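Local coordinates for protein anthranilate-CoA ligase (Stigmatella aurantiaca, PDB 4WV3) that belongs to the ANL superfamily of AMP-binding enzymes, at residues A[30-35]-A[240-245]. Residues are numbered along the deposited sequence; the frame is centred on the assembly and turned at random.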
loop_
_atom_site.group_PDB
_atom_site.type_symbol
_atom_site.label_atom_id
_atom_site.label_comp_id
_atom_site.label_asym_id
_atom_site.label_seq_id
_atom_site.Cartn_x
_atom_site.Cartn_y
_atom_site.Cartn_z
ATOM N N PHE A 30 -9.218 -16.171 6.150
ATOM C CA PHE A 30 -10.155 -16.753 5.198
ATOM C C PHE A 30 -9.635 -16.633 3.768
ATOM O O PHE A 30 -9.409 -15.530 3.270
ATOM C CB PHE A 30 -11.521 -16.074 5.306
ATOM C CG PHE A 30 -12.264 -16.392 6.571
ATOM C CD1 PHE A 30 -12.120 -15.596 7.696
ATOM C CD2 PHE A 30 -13.116 -17.483 6.633
ATOM C CE1 PHE A 30 -12.805 -15.886 8.859
ATOM C CE2 PHE A 30 -13.805 -17.778 7.794
ATOM C CZ PHE A 30 -13.651 -16.976 8.908
ATOM N N THR A 31 -9.440 -17.775 3.117
ATOM C CA THR A 31 -9.059 -17.811 1.708
ATOM C C THR A 31 -10.003 -18.760 0.975
ATOM O O THR A 31 -10.578 -19.654 1.594
ATOM C CB THR A 31 -7.597 -18.282 1.518
ATOM O OG1 THR A 31 -7.473 -19.653 1.914
ATOM C CG2 THR A 31 -6.643 -17.428 2.338
ATOM N N PRO A 32 -10.177 -18.562 -0.343
ATOM C CA PRO A 32 -11.050 -19.439 -1.133
ATOM C C PRO A 32 -10.639 -20.909 -1.076
ATOM O O PRO A 32 -11.486 -21.783 -1.253
ATOM C CB PRO A 32 -10.878 -18.905 -2.556
ATOM C CG PRO A 32 -10.528 -17.477 -2.376
ATOM C CD PRO A 32 -9.677 -17.427 -1.141
ATOM N N ASP A 33 -9.362 -21.176 -0.828
ATOM C CA ASP A 33 -8.861 -22.547 -0.819
ATOM C C ASP A 33 -8.707 -23.108 0.591
ATOM O O ASP A 33 -8.651 -24.325 0.775
ATOM C CB ASP A 33 -7.513 -22.627 -1.541
ATOM C CG ASP A 33 -7.553 -22.013 -2.924
ATOM O OD1 ASP A 33 -7.984 -22.704 -3.871
ATOM O OD2 ASP A 33 -7.147 -20.840 -3.063
ATOM N N ARG A 34 -8.642 -22.229 1.584
ATOM C CA ARG A 34 -8.241 -22.655 2.919
ATOM C C ARG A 34 -8.721 -21.713 4.022
ATOM O O ARG A 34 -8.788 -20.499 3.835
ATOM C CB ARG A 34 -6.715 -22.776 2.961
ATOM C CG ARG A 34 -6.142 -23.414 4.211
ATOM C CD ARG A 34 -4.647 -23.621 4.045
ATOM N NE ARG A 34 -4.031 -24.219 5.223
ATOM C CZ ARG A 34 -2.753 -24.575 5.294
ATOM N NH1 ARG A 34 -1.954 -24.395 4.250
ATOM N NH2 ARG A 34 -2.272 -25.111 6.407
ATOM N N GLU A 35 -9.058 -22.291 5.170
ATOM C CA GLU A 35 -9.381 -21.517 6.362
ATOM C C GLU A 35 -8.552 -22.030 7.531
ATOM O O GLU A 35 -8.483 -23.235 7.769
ATOM C CB GLU A 35 -10.870 -21.618 6.693
ATOM C CG GLU A 35 -11.783 -20.936 5.691
ATOM C CD GLU A 35 -13.245 -21.027 6.083
ATOM O OE1 GLU A 35 -13.533 -21.461 7.220
ATOM O OE2 GLU A 35 -14.107 -20.669 5.253
ATOM N N LEU A 240 -8.129 -13.095 2.604
ATOM C CA LEU A 240 -7.067 -12.971 1.609
ATOM C C LEU A 240 -7.538 -13.349 0.205
ATOM O O LEU A 240 -8.073 -14.437 -0.011
ATOM C CB LEU A 240 -5.861 -13.825 2.009
ATOM C CG LEU A 240 -5.313 -13.578 3.418
ATOM C CD1 LEU A 240 -4.142 -14.501 3.713
ATOM C CD2 LEU A 240 -4.911 -12.120 3.596
ATOM N N PHE A 241 -7.325 -12.443 -0.744
ATOM C CA PHE A 241 -7.745 -12.648 -2.126
ATOM C C PHE A 241 -6.536 -12.858 -3.037
ATOM O O PHE A 241 -5.800 -11.914 -3.324
ATOM C CB PHE A 241 -8.574 -11.454 -2.604
ATOM C CG PHE A 241 -9.039 -11.563 -4.026
ATOM C CD1 PHE A 241 -10.102 -12.387 -4.361
ATOM C CD2 PHE A 241 -8.422 -10.831 -5.029
ATOM C CE1 PHE A 241 -10.534 -12.486 -5.672
ATOM C CE2 PHE A 241 -8.850 -10.925 -6.339
ATOM C CZ PHE A 241 -9.906 -11.753 -6.661
ATOM N N PRO A 242 -6.333 -14.103 -3.496
ATOM C CA PRO A 242 -5.161 -14.479 -4.292
ATOM C C PRO A 242 -5.284 -14.098 -5.765
ATOM O O PRO A 242 -4.269 -13.992 -6.453
ATOM C CB PRO A 242 -5.130 -16.000 -4.152
ATOM C CG PRO A 242 -6.563 -16.377 -4.004
ATOM C CD PRO A 242 -7.214 -15.256 -3.232
ATOM N N GLY A 243 -6.510 -13.896 -6.236
ATOM C CA GLY A 243 -6.756 -13.629 -7.643
ATOM C C GLY A 243 -6.281 -12.268 -8.115
ATOM O O GLY A 243 -5.753 -11.475 -7.336
ATOM N N ALA A 244 -6.471 -12.003 -9.404
ATOM C CA ALA A 244 -6.088 -10.724 -9.989
ATOM C C ALA A 244 -6.978 -9.603 -9.464
ATOM O O ALA A 244 -8.203 -9.730 -9.434
ATOM C CB ALA A 244 -6.158 -10.791 -11.505
ATOM N N ALA A 245 -6.353 -8.506 -9.053
ATOM C CA ALA A 245 -7.073 -7.378 -8.473
ATOM C C ALA A 245 -7.878 -6.606 -9.515
ATOM O O ALA A 245 -8.801 -5.867 -9.172
ATOM C CB ALA A 245 -6.101 -6.448 -7.759
#
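Thr31 lays its methyl CG2 alongside the side chain of Leu240, the two pointing the same way, with CG2 3.7 Å from Leu240 CB. The setting is a β-hairpin turn at one margin of the mixed β-sheet in the AMP-binding domain: strands 27-30 and 35-37 form the antiparallel hairpin, and strand 237-239 runs parallel to 27-30. Past strand 237-239 the chain heads for helix 248-258. Phe30 also pairs with Cys238 through the backbone, and Leu240 N donates to Phe30 O at 2.8 Å. The bond is nearly straight (169° at the hydrogen) and arrives almost along the C=O axis. Leu240 CG stands anti to its own carbonyl carbon (chi1 -53°), and the side chain also packs on Leu218 and on Val74 of helix 71-83.

Beyond this pair two prolines meet tip to tip at the more open margin of the contact: Pro32 CD lies 3.9 Å from Pro242 CD. The same Pro32 CD sits 3.6 Å from Leu240 O, so this one methylene meets both the ring of Pro242 and the backbone of Leu240.

Within the turn, Thr31 N and Arg34 O, and Arg34 N and Thr31 O, pair through the backbone, while Arg34 NH2 and NH1 make salt bridges to Glu44 and Glu72. Thr31 chi1 (67°) holds OG1 in the crowded position between N and the carbonyl carbon, from which it donates in the carbonyl plane to a lone pair of Arg34 O, the oxygen that also accepts from Thr31 N.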